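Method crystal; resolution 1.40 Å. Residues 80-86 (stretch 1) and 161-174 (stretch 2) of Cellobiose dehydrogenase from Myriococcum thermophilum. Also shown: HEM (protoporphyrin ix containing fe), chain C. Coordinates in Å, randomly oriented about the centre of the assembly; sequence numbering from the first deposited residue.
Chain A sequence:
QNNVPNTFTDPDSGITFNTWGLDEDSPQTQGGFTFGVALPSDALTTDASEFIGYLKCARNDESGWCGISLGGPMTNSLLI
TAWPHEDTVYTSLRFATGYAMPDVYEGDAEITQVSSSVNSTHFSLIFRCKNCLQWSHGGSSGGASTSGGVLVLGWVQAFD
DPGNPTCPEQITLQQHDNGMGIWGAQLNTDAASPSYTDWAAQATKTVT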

# COMPACT_ATOMS: atom_id res chain seq x y z
N ILE A 80 -3.30 3.78 3.02
CA ILE A 80 -3.00 4.05 1.62
C ILE A 80 -4.16 3.54 0.80
O ILE A 80 -4.48 2.35 0.84
CB ILE A 80 -1.72 3.33 1.15
CG1 ILE A 80 -0.52 3.76 1.98
CG2 ILE A 80 -1.47 3.60 -0.33
CD1 ILE A 80 0.68 2.83 1.80
N THR A 81 -4.80 4.44 0.07
CA THR A 81 -5.88 4.09 -0.84
C THR A 81 -5.36 4.20 -2.28
O THR A 81 -4.62 5.12 -2.58
CB THR A 81 -7.09 5.04 -0.66
OG1 THR A 81 -7.48 5.05 0.73
CG2 THR A 81 -8.26 4.56 -1.47
N ALA A 82 -5.72 3.27 -3.15
CA ALA A 82 -5.24 3.30 -4.54
C ALA A 82 -6.34 2.86 -5.52
O ALA A 82 -7.15 1.98 -5.22
CB ALA A 82 -4.04 2.40 -4.71
N TRP A 83 -6.36 3.49 -6.69
CA TRP A 83 -7.39 3.19 -7.68
C TRP A 83 -6.94 3.72 -9.04
O TRP A 83 -6.14 4.65 -9.11
CB TRP A 83 -8.73 3.83 -7.28
CG TRP A 83 -8.71 5.33 -7.37
CD1 TRP A 83 -9.14 6.10 -8.42
CD2 TRP A 83 -8.20 6.23 -6.38
NE1 TRP A 83 -8.92 7.43 -8.14
CE2 TRP A 83 -8.35 7.53 -6.89
CE3 TRP A 83 -7.64 6.05 -5.11
CZ2 TRP A 83 -7.96 8.66 -6.17
CZ3 TRP A 83 -7.25 7.17 -4.40
CH2 TRP A 83 -7.42 8.46 -4.93
N PRO A 84 -7.41 3.10 -10.12
CA PRO A 84 -7.06 3.56 -11.46
C PRO A 84 -8.16 4.41 -12.08
O PRO A 84 -9.35 4.24 -11.77
CB PRO A 84 -6.92 2.25 -12.24
CG PRO A 84 -7.97 1.36 -11.61
CD PRO A 84 -8.14 1.81 -10.15
N HIS A 85 -7.76 5.33 -12.93
CA HIS A 85 -8.71 6.06 -13.75
C HIS A 85 -8.01 6.27 -15.06
O HIS A 85 -6.92 6.83 -15.09
CB HIS A 85 -9.11 7.39 -13.12
CG HIS A 85 -10.19 8.10 -13.88
ND1 HIS A 85 -9.92 9.12 -14.77
CD2 HIS A 85 -11.53 7.90 -13.91
CE1 HIS A 85 -11.06 9.54 -15.30
NE2 HIS A 85 -12.05 8.81 -14.80
N GLU A 86 -8.64 5.82 -16.15
CA GLU A 86 -7.98 5.72 -17.45
C GLU A 86 -6.71 4.89 -17.33
O GLU A 86 -6.76 3.72 -16.96
CB GLU A 86 -7.71 7.10 -18.05
CG GLU A 86 -8.94 8.00 -18.05
CD GLU A 86 -8.91 9.01 -19.17
OE1 GLU A 86 -9.20 8.63 -20.32
OE2 GLU A 86 -8.61 10.20 -18.89
N ASP A 161 -15.93 2.45 -8.06
CA ASP A 161 -14.91 3.48 -8.24
C ASP A 161 -15.16 4.57 -7.23
O ASP A 161 -16.31 4.85 -6.89
CB ASP A 161 -14.97 4.09 -9.64
CG ASP A 161 -14.35 3.21 -10.69
OD1 ASP A 161 -13.45 2.43 -10.37
OD2 ASP A 161 -14.78 3.30 -11.85
N PRO A 162 -14.08 5.17 -6.72
CA PRO A 162 -14.25 6.34 -5.86
C PRO A 162 -14.92 7.46 -6.64
O PRO A 162 -14.72 7.56 -7.86
CB PRO A 162 -12.80 6.74 -5.54
CG PRO A 162 -12.03 5.46 -5.68
CD PRO A 162 -12.66 4.79 -6.86
N GLY A 163 -15.70 8.29 -5.96
CA GLY A 163 -16.21 9.51 -6.57
C GLY A 163 -15.05 10.47 -6.69
O GLY A 163 -14.07 10.33 -5.95
N ASN A 164 -15.17 11.45 -7.59
CA ASN A 164 -14.08 12.39 -7.89
C ASN A 164 -12.75 11.68 -8.13
O ASN A 164 -11.76 12.00 -7.47
CB ASN A 164 -13.91 13.41 -6.76
CG ASN A 164 -15.18 14.19 -6.49
OD1 ASN A 164 -15.85 14.67 -7.41
ND2 ASN A 164 -15.53 14.33 -5.20
N PRO A 165 -12.71 10.70 -9.06
CA PRO A 165 -11.54 9.82 -9.14
C PRO A 165 -10.27 10.46 -9.69
O PRO A 165 -9.21 9.84 -9.62
CB PRO A 165 -12.02 8.70 -10.09
CG PRO A 165 -13.03 9.37 -10.94
CD PRO A 165 -13.75 10.33 -10.04
N THR A 166 -10.36 11.68 -10.21
CA THR A 166 -9.16 12.37 -10.67
C THR A 166 -8.61 13.33 -9.62
O THR A 166 -7.63 14.03 -9.87
CB THR A 166 -9.40 13.12 -12.00
OG1 THR A 166 -10.34 14.19 -11.80
CG2 THR A 166 -9.93 12.17 -13.06
N CYS A 167 -9.22 13.34 -8.44
CA CYS A 167 -8.80 14.23 -7.36
C CYS A 167 -8.67 13.49 -6.04
O CYS A 167 -9.65 13.37 -5.28
CB CYS A 167 -9.77 15.41 -7.21
SG CYS A 167 -9.30 16.61 -5.92
N PRO A 168 -7.46 12.99 -5.74
CA PRO A 168 -7.21 12.19 -4.54
C PRO A 168 -7.69 12.84 -3.24
O PRO A 168 -8.18 12.14 -2.35
CB PRO A 168 -5.68 12.05 -4.53
CG PRO A 168 -5.30 12.14 -5.98
CD PRO A 168 -6.25 13.14 -6.56
N GLU A 169 -7.57 14.16 -3.14
CA GLU A 169 -7.91 14.86 -1.90
C GLU A 169 -9.41 15.01 -1.68
O GLU A 169 -9.84 15.39 -0.59
CB GLU A 169 -7.23 16.24 -1.85
CG GLU A 169 -5.74 16.19 -2.11
CD GLU A 169 -4.94 16.77 -0.96
OE1 GLU A 169 -5.49 17.60 -0.20
OE2 GLU A 169 -3.75 16.39 -0.82
N GLN A 170 -10.20 14.71 -2.71
CA GLN A 170 -11.63 14.94 -2.63
C GLN A 170 -12.45 13.69 -2.95
O GLN A 170 -13.66 13.79 -3.18
CB GLN A 170 -12.05 16.07 -3.58
CG GLN A 170 -11.55 17.44 -3.17
CD GLN A 170 -12.04 18.53 -4.10
OE1 GLN A 170 -12.62 18.26 -5.15
NE2 GLN A 170 -11.80 19.78 -3.72
N ILE A 171 -11.80 12.53 -2.96
CA ILE A 171 -12.52 11.30 -3.26
C ILE A 171 -13.59 10.99 -2.23
O ILE A 171 -13.48 11.36 -1.06
CB ILE A 171 -11.61 10.06 -3.41
CG1 ILE A 171 -10.73 9.85 -2.17
CG2 ILE A 171 -10.79 10.14 -4.71
CD1 ILE A 171 -10.10 8.46 -2.09
N THR A 172 -14.65 10.34 -2.69
CA THR A 172 -15.63 9.75 -1.79
C THR A 172 -15.64 8.25 -2.03
O THR A 172 -15.42 7.77 -3.16
CB THR A 172 -17.03 10.33 -2.01
OG1 THR A 172 -17.38 10.16 -3.39
CG2 THR A 172 -17.05 11.82 -1.68
N LEU A 173 -15.92 7.49 -0.97
CA LEU A 173 -15.84 6.04 -0.99
C LEU A 173 -17.11 5.46 -0.42
O LEU A 173 -17.74 6.07 0.45
CB LEU A 173 -14.64 5.53 -0.18
CG LEU A 173 -13.26 6.02 -0.62
CD1 LEU A 173 -12.21 5.58 0.40
CD2 LEU A 173 -12.91 5.51 -2.02
N GLN A 174 -17.49 4.29 -0.92
CA GLN A 174 -18.47 3.47 -0.23
C GLN A 174 -17.70 2.56 0.71
O GLN A 174 -16.50 2.38 0.54
CB GLN A 174 -19.26 2.62 -1.21
CG GLN A 174 -20.07 3.41 -2.20
CD GLN A 174 -21.16 4.21 -1.53
OE1 GLN A 174 -21.78 3.76 -0.55
NE2 GLN A 174 -21.41 5.41 -2.04
CHA HEM C . -13.03 -2.66 8.38
CHB HEM C . -16.10 1.06 7.11
CHC HEM C . -12.79 2.86 4.05
CHD HEM C . -9.47 -0.34 5.98
C1A HEM C . -14.16 -1.77 8.31
C2A HEM C . -15.40 -2.00 9.09
C3A HEM C . -16.31 -0.91 8.73
C4A HEM C . -15.55 -0.11 7.74
CMA HEM C . -17.72 -0.67 9.25
CAA HEM C . -15.62 -3.13 10.06
CBA HEM C . -16.17 -4.31 9.27
CGA HEM C . -16.34 -5.50 10.19
O1A HEM C . -15.88 -5.45 11.35
O2A HEM C . -16.94 -6.49 9.75
C1B HEM C . -15.48 1.87 6.09
C2B HEM C . -16.22 2.93 5.40
C3B HEM C . -15.23 3.44 4.47
C4B HEM C . -14.05 2.63 4.76
CMB HEM C . -17.65 3.30 5.60
CAB HEM C . -15.34 4.51 3.46
CBB HEM C . -16.26 5.45 3.49
C1C HEM C . -11.55 2.21 4.40
C2C HEM C . -10.26 2.62 3.79
C3C HEM C . -9.30 1.67 4.35
C4C HEM C . -10.05 0.75 5.23
CMC HEM C . -10.01 3.77 2.85
CAC HEM C . -7.84 1.62 4.14
CBC HEM C . -7.21 2.06 3.06
C1D HEM C . -10.22 -1.30 6.78
C2D HEM C . -9.52 -2.47 7.32
C3D HEM C . -10.57 -3.17 8.03
C4D HEM C . -11.74 -2.30 7.83
CMD HEM C . -8.07 -2.83 7.17
CAD HEM C . -10.46 -4.45 8.80
CBD HEM C . -9.87 -4.19 10.19
CGD HEM C . -10.82 -3.46 11.13
O1D HEM C . -10.42 -2.38 11.64
O2D HEM C . -11.95 -3.93 11.38
NA HEM C . -14.25 -0.66 7.38
NB HEM C . -14.22 1.67 5.70
NC HEM C . -11.47 0.99 5.21
ND HEM C . -11.55 -1.20 7.06
FE HEM C . -12.83 0.33 6.46
O HOH W 1 -11.42 2.30 -12.29

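The strand of stretch 1 meets a loop with no regular secondary structure, and no backbone-to-backbone hydrogen bond joins the two; the contact is made mostly by alternate side chains of the strand. From Thr81 to His85 the odd residues point toward stretch 2 and the even ones, Ala82 and Pro84, point away. Ile80, ahead of this run, takes no part and instead brings its O to 3.5 Å from CBC of the heme.

Thr81 serves two neighbours. Its CG2 lies 4.4 Å from CD1 of Ile171 and 4.5 Å from CD1 of Leu173, a loose apolar fit at the heme end of the contact, while its OG1 comes within 3.5 Å of the heme CMC. The CG2 methyl suits the apolar side chains of Ile171 and Leu173, and the residue is buried. Ala82 turns its methyl away and leaves the interface to its neighbours.

Trp83 is the centre, with 126 Å² covered by the loop. With chi1 at 69° (p) and chi2 at 96°, stretch 2 covers one face of its indole and reaches part of its edge. Pro162 lies over that face: its CG sits 3.9 Å from the centroid of the five-membered ring and 19° off the ring normal, a CH-pi contact between the flat, electron-rich ring and the compact proline ring. At the edge, Trp83 NE1 donates to Pro165 O at 2.8 Å with an angle of 166°, the single direct hydrogen bond across the contact and a nearly straight one. It gives the buried indole N-H a partner. Farther round the edge, CH2 of Trp83 packs 4.0 Å from CB of Pro168. CZ2 of Trp83 also meets CG2 of Ile171, obliquely, at 3.5 Å.

The loop is braced to present these groups. A type I turn from Asn164 to Cys167, closed by Cys167 N to Asn164 O at 3.0 Å, carries Pro165, and Asn164 ND2 ties back to Gln170 O at 2.8 Å. Gly163 N bonds to Thr172 O at 2.9 Å, and an ideal CB on Gly163 would lie 2.4 Å from Thr172 OG1, so glycine suits this tight pairing.

Pro84 points away, yet its backbone still contributes: the O of one water lies 2.9 Å from Pro84 O and 2.8 Å from Asp161 OD1, in hydrogen-bonding reach of both, so it can link the stretches. His85 closes the contact at its more open end, its chi1 of -175° (t) placing CD2 3.6 Å from CG of Pro165 and ND1 3.5 Å from CG2 of Thr166; a flat ring at this partly exposed margin can lie against Pro165 and Thr166 without being fully buried. Glu86 leaves the strand, exposed and without contact.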